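Local atomic coordinates of uncharacterized protein (Streptococcus thermophilus, PDB entry 2QZI), a protein that is of unknown function but belongs to the DUF1827 family, is probably cytosolic, and binds two sodium ions in the crystal. Residues N19-D22 with L28-T31; E30-G35 with K73-K78; V40-Q43 with Y48-L51; V66-F71 with I95-P100. All coordinates share one frame; numbering follows the deposited sequence.

Contact 1 (N19-D22 with L28-T31); sequences NQLD and LVET. With NA (sodium ion), chain E.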
loop_
_atom_site.group_PDB
_atom_site.type_symbol
_atom_site.label_atom_id
_atom_site.label_comp_id
_atom_site.label_asym_id
_atom_site.label_seq_id
_atom_site.Cartn_x
_atom_site.Cartn_y
_atom_site.Cartn_z
ATOM N N ASN A 19 -1.500 -14.924 -5.406
ATOM C CA ASN A 19 -0.893 -15.599 -4.237
ATOM C C ASN A 19 -1.468 -14.988 -2.939
ATOM O O ASN A 19 -1.785 -15.717 -1.994
ATOM C CB ASN A 19 0.663 -15.551 -4.227
ATOM C CG ASN A 19 1.317 -16.560 -5.229
ATOM O OD1 ASN A 19 0.701 -17.565 -5.640
ATOM N ND2 ASN A 19 2.592 -16.283 -5.623
ATOM N N GLN A 20 -1.572 -13.658 -2.937
ATOM C CA GLN A 20 -2.061 -12.850 -1.814
ATOM C C GLN A 20 -3.567 -12.989 -1.636
ATOM O O GLN A 20 -4.031 -13.108 -0.504
ATOM C CB GLN A 20 -1.670 -11.374 -2.003
ATOM C CG GLN A 20 -0.174 -11.163 -2.059
ATOM C CD GLN A 20 0.460 -11.530 -0.696
ATOM O OE1 GLN A 20 0.032 -11.018 0.318
ATOM N NE2 GLN A 20 1.453 -12.428 -0.682
ATOM N N LEU A 21 -4.341 -12.997 -2.737
ATOM C CA LEU A 21 -5.779 -13.276 -2.618
ATOM C C LEU A 21 -6.086 -14.676 -2.056
ATOM O O LEU A 21 -6.952 -14.808 -1.181
ATOM C CB LEU A 21 -6.550 -13.057 -3.919
ATOM C CG LEU A 21 -6.576 -11.638 -4.528
ATOM C CD1 LEU A 21 -7.018 -11.629 -5.983
ATOM C CD2 LEU A 21 -7.483 -10.724 -3.679
ATOM N N ASP A 22 -5.405 -15.703 -2.571
ATOM C CA ASP A 22 -5.711 -17.084 -2.197
ATOM C C ASP A 22 -5.271 -17.483 -0.815
ATOM O O ASP A 22 -5.803 -18.443 -0.273
ATOM C CB ASP A 22 -5.076 -18.054 -3.165
ATOM C CG ASP A 22 -5.731 -18.013 -4.562
ATOM O OD1 ASP A 22 -6.790 -17.324 -4.716
ATOM O OD2 ASP A 22 -5.171 -18.672 -5.516
ATOM N N LEU A 28 -8.820 -7.510 -1.932
ATOM C CA LEU A 28 -8.297 -6.680 -3.031
ATOM C C LEU A 28 -6.781 -6.559 -2.904
ATOM O O LEU A 28 -6.255 -6.317 -1.800
ATOM C CB LEU A 28 -8.963 -5.296 -2.997
ATOM C CG LEU A 28 -8.423 -4.153 -3.841
ATOM C CD1 LEU A 28 -8.581 -4.427 -5.356
ATOM C CD2 LEU A 28 -9.195 -2.890 -3.425
ATOM N N VAL A 29 -6.095 -6.750 -4.015
ATOM C CA VAL A 29 -4.655 -6.646 -4.090
ATOM C C VAL A 29 -4.271 -5.915 -5.362
ATOM O O VAL A 29 -4.626 -6.325 -6.484
ATOM C CB VAL A 29 -3.929 -8.012 -4.118
ATOM C CG1 VAL A 29 -2.368 -7.797 -4.109
ATOM C CG2 VAL A 29 -4.353 -8.971 -2.953
ATOM N N GLU A 30 -3.539 -4.828 -5.194
ATOM C CA GLU A 30 -3.063 -4.077 -6.345
ATOM C C GLU A 30 -1.607 -3.718 -6.168
ATOM O O GLU A 30 -1.141 -3.590 -5.033
ATOM C CB GLU A 30 -3.877 -2.818 -6.470
ATOM C CG GLU A 30 -5.335 -3.110 -6.449
ATOM C CD GLU A 30 -6.153 -1.990 -7.001
ATOM O OE1 GLU A 30 -5.812 -0.812 -6.774
ATOM O OE2 GLU A 30 -7.183 -2.300 -7.623
ATOM N N THR A 31 -0.886 -3.614 -7.270
ATOM C CA THR A 31 0.511 -3.178 -7.201
ATOM C C THR A 31 0.743 -1.896 -7.999
ATOM O O THR A 31 0.069 -1.642 -8.951
ATOM C CB THR A 31 1.488 -4.235 -7.728
ATOM O OG1 THR A 31 1.101 -4.579 -9.014
ATOM C CG2 THR A 31 1.498 -5.517 -6.875
HETATM NA NA NA E . -8.317 -13.574 0.460
HETATM O O HOH W 1 -10.189 -14.195 1.934
#
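Leu21 and Gln20, on the last turns of helix 14-23, rest on Val29 of strand 28-34, a helix-on-sheet packing on the face opposite the one toward which Glu30 points. The touch is carried mainly by one methyl group: Val29 CG2 lies 3.7 Å from Leu21 CD2 and also 3.7 Å from Gln20 CB. Leu21 and Val29 pass alongside each other in opposite directions. With CG1 anti to the backbone N (chi1 -177°), Val29 holds CG2 anti to its carbonyl carbon, where it reaches both helix residues. A beta-branched valine suits a strand and offers a short, blunt surface to the helix. Leucine reaches further: CD2 also comes to 3.9 Å from the backbone Leu28 N at the start of the strand. Gln20 contributes only the aliphatic root of its side chain. Its chain bends at chi2 (-65°) and carries the amide away from the strand, so the contact stays apolar.

Farther out, the strand is held in the sheet by backbone hydrogen bonds between Leu28 and Gln43 and between Glu30 and Phe41. A sodium ion sits by the end of the helix, bound by Leu21 O and by the backbone oxygens of Thr24 and Ala26; the cation thus gathers carbonyls where the chain turns from helix toward strand. Leu21 therefore has two tasks, its side chain packing on the strand while its backbone O binds the sodium ion at 2.5 Å, with water 1 as a further ligand, also 2.5 Å from the metal.

Contact 2 (E30-G35 with K73-K78); sequences ETYSAG and KRKIDK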
loop_
_atom_site.group_PDB
_atom_site.type_symbol
_atom_site.label_atom_id
_atom_site.label_comp_id
_atom_site.label_asym_id
_atom_site.label_seq_id
_atom_site.Cartn_x
_atom_site.Cartn_y
_atom_site.Cartn_z
ATOM N N GLU A 30 -3.539 -4.828 -5.194
ATOM C CA GLU A 30 -3.063 -4.077 -6.345
ATOM C C GLU A 30 -1.607 -3.718 -6.168
ATOM O O GLU A 30 -1.141 -3.590 -5.033
ATOM C CB GLU A 30 -3.877 -2.818 -6.470
ATOM C CG GLU A 30 -5.335 -3.110 -6.449
ATOM C CD GLU A 30 -6.153 -1.990 -7.001
ATOM O OE1 GLU A 30 -5.812 -0.812 -6.774
ATOM O OE2 GLU A 30 -7.183 -2.300 -7.623
ATOM N N THR A 31 -0.886 -3.614 -7.270
ATOM C CA THR A 31 0.511 -3.178 -7.201
ATOM C C THR A 31 0.743 -1.896 -7.999
ATOM O O THR A 31 0.069 -1.642 -8.951
ATOM C CB THR A 31 1.488 -4.235 -7.728
ATOM O OG1 THR A 31 1.101 -4.579 -9.014
ATOM C CG2 THR A 31 1.498 -5.517 -6.875
ATOM N N TYR A 32 1.673 -1.052 -7.528
ATOM C CA TYR A 32 2.013 0.215 -8.200
ATOM C C TYR A 32 3.519 0.470 -8.113
ATOM O O TYR A 32 4.173 0.107 -7.123
ATOM C CB TYR A 32 1.355 1.408 -7.501
ATOM C CG TYR A 32 -0.144 1.426 -7.550
ATOM C CD1 TYR A 32 -0.812 2.347 -8.338
ATOM C CD2 TYR A 32 -0.918 0.512 -6.764
ATOM C CE1 TYR A 32 -2.185 2.368 -8.383
ATOM C CE2 TYR A 32 -2.315 0.515 -6.842
ATOM C CZ TYR A 32 -2.923 1.472 -7.628
ATOM O OH TYR A 32 -4.299 1.510 -7.713
ATOM N N SER A 33 4.035 1.108 -9.161
ATOM C CA SER A 33 5.312 1.778 -9.185
ATOM C C SER A 33 5.187 3.250 -8.782
ATOM O O SER A 33 4.184 3.914 -9.038
ATOM C CB SER A 33 5.832 1.791 -10.632
ATOM O OG SER A 33 6.573 0.599 -10.811
ATOM N N ALA A 34 6.228 3.753 -8.142
ATOM C CA ALA A 34 6.405 5.149 -7.842
ATOM C C ALA A 34 7.887 5.372 -8.228
ATOM O O ALA A 34 8.758 5.408 -7.392
ATOM C CB ALA A 34 6.103 5.371 -6.342
ATOM N N GLY A 35 8.168 5.446 -9.527
ATOM C CA GLY A 35 9.557 5.465 -10.030
ATOM C C GLY A 35 10.153 4.079 -9.816
ATOM O O GLY A 35 9.599 3.107 -10.306
ATOM N N LYS A 73 -6.499 9.613 -0.798
ATOM C CA LYS A 73 -7.351 10.449 -1.597
ATOM C C LYS A 73 -8.133 9.614 -2.595
ATOM O O LYS A 73 -9.282 9.934 -2.901
ATOM C CB LYS A 73 -6.512 11.521 -2.319
ATOM C CG LYS A 73 -7.314 12.549 -3.067
ATOM C CD LYS A 73 -6.382 13.430 -3.890
ATOM C CE LYS A 73 -7.148 14.510 -4.676
ATOM N NZ LYS A 73 -8.101 15.260 -3.802
ATOM N N ARG A 74 -7.518 8.558 -3.114
ATOM C CA ARG A 74 -8.039 7.888 -4.305
ATOM C C ARG A 74 -8.618 6.468 -4.061
ATOM O O ARG A 74 -9.518 6.024 -4.797
ATOM C CB ARG A 74 -6.979 7.863 -5.421
ATOM C CG ARG A 74 -6.473 9.226 -5.823
ATOM C CD ARG A 74 -7.343 9.749 -6.950
ATOM N NE ARG A 74 -7.518 11.201 -6.953
ATOM C CZ ARG A 74 -7.303 11.980 -8.020
ATOM N NH1 ARG A 74 -6.903 11.446 -9.189
ATOM N NH2 ARG A 74 -7.501 13.296 -7.933
ATOM N N LYS A 75 -8.126 5.769 -3.043
ATOM C CA LYS A 75 -8.275 4.322 -3.003
ATOM C C LYS A 75 -8.929 3.847 -1.752
ATOM O O LYS A 75 -9.526 2.793 -1.757
ATOM C CB LYS A 75 -6.908 3.648 -3.184
ATOM C CG LYS A 75 -6.228 4.032 -4.537
ATOM C CD LYS A 75 -6.748 3.277 -5.701
ATOM C CE LYS A 75 -6.206 3.950 -6.971
ATOM N NZ LYS A 75 -6.382 3.162 -8.213
ATOM N N ILE A 76 -8.841 4.635 -0.676
ATOM C CA ILE A 76 -9.234 4.216 0.611
ATOM C C ILE A 76 -10.540 4.922 1.037
ATOM O O ILE A 76 -10.698 6.107 0.839
ATOM C CB ILE A 76 -8.078 4.494 1.585
ATOM C CG1 ILE A 76 -6.930 3.478 1.387
ATOM C CG2 ILE A 76 -8.567 4.483 2.980
ATOM C CD1 ILE A 76 -5.661 3.750 2.210
ATOM N N ASP A 77 -11.517 4.201 1.580
ATOM C CA ASP A 77 -12.778 4.863 1.887
ATOM C C ASP A 77 -12.560 5.364 3.336
ATOM O O ASP A 77 -12.491 4.554 4.260
ATOM C CB ASP A 77 -13.908 3.830 1.752
ATOM C CG ASP A 77 -15.269 4.330 2.261
ATOM O OD1 ASP A 77 -15.387 5.443 2.820
ATOM O OD2 ASP A 77 -16.251 3.585 2.096
ATOM N N LYS A 78 -12.382 6.679 3.524
ATOM C CA LYS A 78 -11.927 7.187 4.828
ATOM C C LYS A 78 -13.071 7.136 5.848
ATOM O O LYS A 78 -12.859 7.084 7.068
ATOM C CB LYS A 78 -11.293 8.597 4.722
ATOM C CG LYS A 78 -9.929 8.626 3.916
ATOM C CD LYS A 78 -9.282 10.038 3.843
ATOM C CE LYS A 78 -10.101 11.104 3.033
ATOM N NZ LYS A 78 -10.358 10.753 1.566
#
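Tyr32 and Lys75 meet because both first torsions set CG anti to the carbonyl carbon (chi1 -65° in the tyrosine), while the lysine bends at chi2 (-80°) and then runs extended to its amine. Tyr32 stands on strand 28-34; Lys75 is the first residue beyond helix 61-74 whose backbone departs from helical values. Their side chains approach from opposite directions, so that two long side chains bridge the strand and the end of the helix.

Lys75 NZ arrives at the edge of the phenol, near the ring plane, and donates a hydrogen bond to Tyr32 OH at 2.7 Å. The methylene before it follows closely, with Lys75 CE 3.2 Å from Tyr32 OH. The hydroxyl in turn donates to Glu30 OE1, two residues back on the same strand face, at 2.9 Å. It meets that oxygen on the anti side of the carboxylate, 34° out of its plane. The ring itself is steadied by an edge-to-face meeting with Phe71. A lysine suits its place because its methylenes pack on Phe41 and Phe70 while its amine reaches the hydroxyl.

Tyr32 OH is thus gripped twice, accepting from the amine and donating to the acid. Glu30 OE1 and Lys75 NZ stay 4.3 Å apart, beyond a salt bridge, and the phenol hydroxyl bridges them; the nearby positive charge would probably polarise the hydroxyl and strengthen its donation to the carboxylate.

Contact 3 (V40-Q43 with Y48-L51); sequences VFTQ and YELL. With NA (sodium ion), chain F.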
loop_
_atom_site.group_PDB
_atom_site.type_symbol
_atom_site.label_atom_id
_atom_site.label_comp_id
_atom_site.label_asym_id
_atom_site.label_seq_id
_atom_site.Cartn_x
_atom_site.Cartn_y
_atom_site.Cartn_z
ATOM N N VAL A 40 2.616 -2.186 -2.867
ATOM C CA VAL A 40 1.551 -3.213 -2.807
ATOM C C VAL A 40 0.437 -2.658 -1.953
ATOM O O VAL A 40 0.685 -2.174 -0.895
ATOM C CB VAL A 40 2.047 -4.598 -2.278
ATOM C CG1 VAL A 40 0.895 -5.608 -2.351
ATOM C CG2 VAL A 40 3.179 -5.102 -3.232
ATOM N N PHE A 41 -0.780 -2.648 -2.489
ATOM C CA PHE A 41 -1.954 -2.128 -1.767
ATOM C C PHE A 41 -2.998 -3.236 -1.646
ATOM O O PHE A 41 -3.379 -3.815 -2.655
ATOM C CB PHE A 41 -2.551 -1.011 -2.618
ATOM C CG PHE A 41 -3.846 -0.439 -2.092
ATOM C CD1 PHE A 41 -3.923 0.092 -0.792
ATOM C CD2 PHE A 41 -4.990 -0.419 -2.889
ATOM C CE1 PHE A 41 -5.117 0.626 -0.326
ATOM C CE2 PHE A 41 -6.226 0.088 -2.405
ATOM C CZ PHE A 41 -6.276 0.604 -1.115
ATOM N N THR A 42 -3.541 -3.421 -0.444
ATOM C CA THR A 42 -4.581 -4.426 -0.180
ATOM C C THR A 42 -5.701 -3.908 0.733
ATOM O O THR A 42 -5.480 -2.993 1.495
ATOM C CB THR A 42 -4.018 -5.687 0.560
ATOM O OG1 THR A 42 -3.706 -5.388 1.922
ATOM C CG2 THR A 42 -2.744 -6.313 -0.114
ATOM N N GLN A 43 -6.904 -4.501 0.599
ATOM C CA GLN A 43 -8.034 -4.330 1.490
ATOM C C GLN A 43 -8.467 -5.716 1.917
ATOM O O GLN A 43 -8.495 -6.596 1.097
ATOM C CB GLN A 43 -9.238 -3.587 0.909
ATOM C CG GLN A 43 -10.238 -3.207 2.133
ATOM C CD GLN A 43 -11.472 -2.512 1.668
ATOM O OE1 GLN A 43 -11.632 -2.317 0.462
ATOM N NE2 GLN A 43 -12.369 -2.133 2.604
ATOM N N TYR A 48 -6.968 -1.950 5.641
ATOM C CA TYR A 48 -6.226 -1.789 4.377
ATOM C C TYR A 48 -4.734 -1.844 4.718
ATOM O O TYR A 48 -4.350 -1.568 5.840
ATOM C CB TYR A 48 -6.440 -0.422 3.772
ATOM C CG TYR A 48 -7.809 -0.056 3.277
ATOM C CD1 TYR A 48 -8.095 -0.137 1.923
ATOM C CD2 TYR A 48 -8.771 0.521 4.130
ATOM C CE1 TYR A 48 -9.296 0.275 1.404
ATOM C CE2 TYR A 48 -10.015 0.946 3.622
ATOM C CZ TYR A 48 -10.242 0.800 2.249
ATOM O OH TYR A 48 -11.393 1.193 1.656
ATOM N N GLU A 49 -3.877 -2.180 3.748
ATOM C CA GLU A 49 -2.432 -2.245 3.992
ATOM C C GLU A 49 -1.702 -1.568 2.845
ATOM O O GLU A 49 -2.177 -1.629 1.730
ATOM C CB GLU A 49 -1.949 -3.698 4.157
ATOM C CG GLU A 49 -2.508 -4.439 5.410
ATOM C CD GLU A 49 -2.083 -3.900 6.751
ATOM O OE1 GLU A 49 -0.961 -3.327 6.854
ATOM O OE2 GLU A 49 -2.885 -4.078 7.710
ATOM N N LEU A 50 -0.616 -0.836 3.117
ATOM C CA LEU A 50 0.296 -0.433 1.993
ATOM C C LEU A 50 1.671 -0.945 2.389
ATOM O O LEU A 50 2.030 -0.856 3.593
ATOM C CB LEU A 50 0.416 1.087 1.861
ATOM C CG LEU A 50 -0.565 1.769 0.946
ATOM C CD1 LEU A 50 -0.323 3.243 1.220
ATOM C CD2 LEU A 50 -0.242 1.406 -0.546
ATOM N N LEU A 51 2.314 -1.621 1.455
ATOM C CA LEU A 51 3.737 -2.062 1.559
ATOM C C LEU A 51 4.592 -1.330 0.525
ATOM O O LEU A 51 4.370 -1.457 -0.677
ATOM C CB LEU A 51 3.873 -3.589 1.324
ATOM C CG LEU A 51 3.078 -4.277 2.427
ATOM C CD1 LEU A 51 1.682 -4.796 1.943
ATOM C CD2 LEU A 51 3.939 -5.344 3.074
HETATM NA NA NA F . -5.443 -5.468 3.813
HETATM O O HOH W 2 -4.694 -8.211 4.253
#
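Gln43 lays its side chain over one face of the Tyr48 ring, near the turn end of the beta hairpin made by strands 37-44 and 47-53. The glutamine is extended beyond CG and runs the same way as the tyrosine, so its amide stacks on the ring with the planes 14° apart. Nearer the backbone, Gln43 CG makes a CH-pi contact, 3.9 Å from the Tyr48 ring centroid. A flat, polar amide suits this partly exposed place, while the phenol reaches on to hydrogen-bond the backbone N of Asp77.

Phe41 lies beside Tyr48 on the same sheet face, rim to rim: neither ring covers the other, and the closest carbons are Phe41 CZ and Tyr48 CD1 at 3.6 Å. Phe41 also touches Leu50, whose CD2 is 3.9 Å from Phe41 CD1.

Beneath the side chains, Val40 pairs with Leu51 and Thr42 with Glu49 as hydrogen-bonded pairs, each joined by two backbone bonds, including Glu49 N to Thr42 O at 2.9 Å. Both pairs point to the other face, where Val40 and Leu51 meet as apolar neighbours while Thr42 and Glu49 are polar. Glu49 bends its carboxylate away toward His47 and Ser98. Thr42 OG1, placed between backbone N and carbonyl carbon (chi1 72°), sits 3.3 Å from Glu49 CB and binds a sodium ion together with His47 O and water 2; the bond from Thr42 OG1 to the sodium ion is 2.6 Å.

Contact 4 (V66-F71 with I95-P100); sequences VIREFF and IEISFP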
loop_
_atom_site.group_PDB
_atom_site.type_symbol
_atom_site.label_atom_id
_atom_site.label_comp_id
_atom_site.label_asym_id
_atom_site.label_seq_id
_atom_site.Cartn_x
_atom_site.Cartn_y
_atom_site.Cartn_z
ATOM N N VAL A 66 3.732 11.412 -0.247
ATOM C CA VAL A 66 3.060 11.439 -1.534
ATOM C C VAL A 66 2.294 10.131 -1.781
ATOM O O VAL A 66 1.164 10.139 -2.263
ATOM C CB VAL A 66 4.063 11.761 -2.669
ATOM C CG1 VAL A 66 3.489 11.490 -4.055
ATOM C CG2 VAL A 66 4.525 13.219 -2.571
ATOM N N ILE A 67 2.883 9.005 -1.402
ATOM C CA ILE A 67 2.252 7.709 -1.682
ATOM C C ILE A 67 1.049 7.504 -0.785
ATOM O O ILE A 67 -0.017 7.021 -1.220
ATOM C CB ILE A 67 3.248 6.530 -1.549
ATOM C CG1 ILE A 67 4.265 6.550 -2.770
ATOM C CG2 ILE A 67 2.498 5.189 -1.561
ATOM C CD1 ILE A 67 5.501 5.742 -2.446
ATOM N N ARG A 68 1.241 7.903 0.455
ATOM C CA ARG A 68 0.194 7.740 1.453
ATOM C C ARG A 68 -0.982 8.632 1.095
ATOM O O ARG A 68 -2.129 8.175 1.188
ATOM C CB ARG A 68 0.686 8.054 2.874
ATOM C CG ARG A 68 -0.379 7.751 3.936
ATOM C CD ARG A 68 -0.121 8.464 5.294
ATOM N NE ARG A 68 0.490 7.594 6.286
ATOM C CZ ARG A 68 1.700 7.765 6.846
ATOM N NH1 ARG A 68 2.117 6.888 7.753
ATOM N NH2 ARG A 68 2.497 8.790 6.485
ATOM N N GLU A 69 -0.710 9.885 0.687
ATOM C CA GLU A 69 -1.801 10.800 0.444
ATOM C C GLU A 69 -2.535 10.452 -0.875
ATOM O O GLU A 69 -3.733 10.753 -0.999
ATOM C CB GLU A 69 -1.334 12.262 0.481
ATOM C CG GLU A 69 -1.052 12.819 1.925
ATOM C CD GLU A 69 -2.259 12.698 2.934
ATOM O OE1 GLU A 69 -2.045 12.222 4.102
ATOM O OE2 GLU A 69 -3.408 13.066 2.548
ATOM N N PHE A 70 -1.835 9.831 -1.834
ATOM C CA PHE A 70 -2.450 9.293 -3.050
ATOM C C PHE A 70 -3.480 8.207 -2.728
ATOM O O PHE A 70 -4.592 8.236 -3.224
ATOM C CB PHE A 70 -1.387 8.709 -3.992
ATOM C CG PHE A 70 -1.970 8.119 -5.296
ATOM C CD1 PHE A 70 -2.200 8.926 -6.409
ATOM C CD2 PHE A 70 -2.285 6.762 -5.375
ATOM C CE1 PHE A 70 -2.740 8.361 -7.614
ATOM C CE2 PHE A 70 -2.860 6.191 -6.524
ATOM C CZ PHE A 70 -3.073 6.997 -7.671
ATOM N N PHE A 71 -3.130 7.259 -1.865
ATOM C CA PHE A 71 -4.071 6.171 -1.495
ATOM C C PHE A 71 -5.247 6.686 -0.702
ATOM O O PHE A 71 -6.390 6.314 -0.965
ATOM C CB PHE A 71 -3.351 4.952 -0.890
ATOM C CG PHE A 71 -2.647 4.154 -1.938
ATOM C CD1 PHE A 71 -3.312 3.139 -2.649
ATOM C CD2 PHE A 71 -1.345 4.478 -2.292
ATOM C CE1 PHE A 71 -2.645 2.466 -3.735
ATOM C CE2 PHE A 71 -0.692 3.822 -3.379
ATOM C CZ PHE A 71 -1.340 2.810 -4.083
ATOM N N ILE A 95 8.490 -0.039 4.299
ATOM C CA ILE A 95 7.499 0.664 5.064
ATOM C C ILE A 95 6.130 0.007 4.868
ATOM O O ILE A 95 5.707 -0.298 3.744
ATOM C CB ILE A 95 7.456 2.175 4.743
ATOM C CG1 ILE A 95 8.853 2.772 4.872
ATOM C CG2 ILE A 95 6.532 2.918 5.745
ATOM C CD1 ILE A 95 9.068 3.933 3.935
ATOM N N GLU A 96 5.493 -0.209 6.006
ATOM C CA GLU A 96 4.224 -0.894 6.174
ATOM C C GLU A 96 3.267 0.056 6.866
ATOM O O GLU A 96 3.471 0.406 8.003
ATOM C CB GLU A 96 4.420 -2.146 7.074
ATOM C CG GLU A 96 5.474 -3.086 6.450
ATOM C CD GLU A 96 5.831 -4.266 7.316
ATOM O OE1 GLU A 96 5.208 -5.318 7.071
ATOM O OE2 GLU A 96 6.743 -4.167 8.210
ATOM N N ILE A 97 2.224 0.459 6.151
ATOM C CA ILE A 97 1.173 1.285 6.754
ATOM C C ILE A 97 -0.130 0.490 6.856
ATOM O O ILE A 97 -0.606 -0.044 5.863
ATOM C CB ILE A 97 0.923 2.614 5.999
ATOM C CG1 ILE A 97 2.257 3.225 5.547
ATOM C CG2 ILE A 97 0.095 3.560 6.897
ATOM C CD1 ILE A 97 2.122 4.529 4.725
ATOM N N SER A 98 -0.681 0.412 8.067
ATOM C CA SER A 98 -1.932 -0.302 8.307
ATOM C C SER A 98 -2.993 0.715 8.574
ATOM O O SER A 98 -2.780 1.636 9.363
ATOM C CB SER A 98 -1.830 -1.220 9.530
ATOM O OG SER A 98 -0.695 -2.048 9.255
ATOM N N PHE A 99 -4.144 0.506 7.946
ATOM C CA PHE A 99 -5.278 1.395 8.100
ATOM C C PHE A 99 -6.460 0.553 8.643
ATOM O O PHE A 99 -7.175 -0.098 7.877
ATOM C CB PHE A 99 -5.693 2.029 6.779
ATOM C CG PHE A 99 -4.566 2.731 5.990
ATOM C CD1 PHE A 99 -4.490 4.121 5.967
ATOM C CD2 PHE A 99 -3.662 2.013 5.222
ATOM C CE1 PHE A 99 -3.512 4.817 5.197
ATOM C CE2 PHE A 99 -2.669 2.666 4.444
ATOM C CZ PHE A 99 -2.610 4.074 4.401
ATOM N N PRO A 100 -6.668 0.566 9.964
ATOM C CA PRO A 100 -7.828 -0.224 10.466
ATOM C C PRO A 100 -9.182 0.334 9.977
ATOM O O PRO A 100 -9.301 1.566 9.621
ATOM C CB PRO A 100 -7.698 -0.156 12.035
ATOM C CG PRO A 100 -6.284 0.257 12.303
ATOM C CD PRO A 100 -5.875 1.172 11.037
#
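Helix 61-74 packs on one face of the antiparallel sheet, and here Arg68 reaches from it to Ile97 and Phe99 of strand 94-100. The backbones are well apart, with Arg68 CA 8.4 Å from Ile97 CA, and the long arginine spans the gap. Its CG is anti to the backbone N (chi1 -175°), which sends the chain out from the helix, and a bend at chi3 (-100°) turns the guanidinium over the isoleucine. The two side chains cross at about a right angle. Ile97 CD1 sits under one face of the guanidinium, toward its rim, 3.8 Å from Arg68 NE, while the branch methyl Ile97 CG2 is 4.0 Å from Arg68 NH1. Two conformers were modelled for Arg68, so these details belong to one of them.

A guanidinium suits this place because its flat face, poor in hydrogen-bonding capacity, can lie on an aliphatic side chain while an N-H at its rim can still reach an acid. Arg68 NH2 forms a salt bridge with Glu65, one turn earlier on the helix. Arg68 NE, by contrast, is buried by the contact and, in the conformer described, finds no partner in the model.

The apolar stem is used as well: Arg68 CG approaches the edge of the Phe99 ring, 4.3 Å from its CZ. Leu72 of the helix also packs on that ring, and Leu64 touches Ile97. Within the strand, Ile97 and Phe99 support each other, since Ile97 CG2 lies over one face of the phenylalanine ring, 3.6 Å above its plane.

All four contacts involve one antiparallel sheet. Contact 1 sets helix 14-23 against one face, whereas contacts 2 and 4 involve helix 61-74 and its end on the other; the centres of contacts 1 and 4 are about 17 Å apart. Contact 3 lies between, about 8 Å centre to centre from both 2 and 4, and, along the chain, is nested within the loop closed by contact 2. It is stitched to contact 1 through Glu30 O and Phe41 N (2.7 Å) and to contact 4 through Leu50 N and Ile97 O (2.9 Å). Phe71 joins contacts 2, 3 and 4 by touching Tyr32 and Phe41. The two sodium ions belong to contacts 1 and 3.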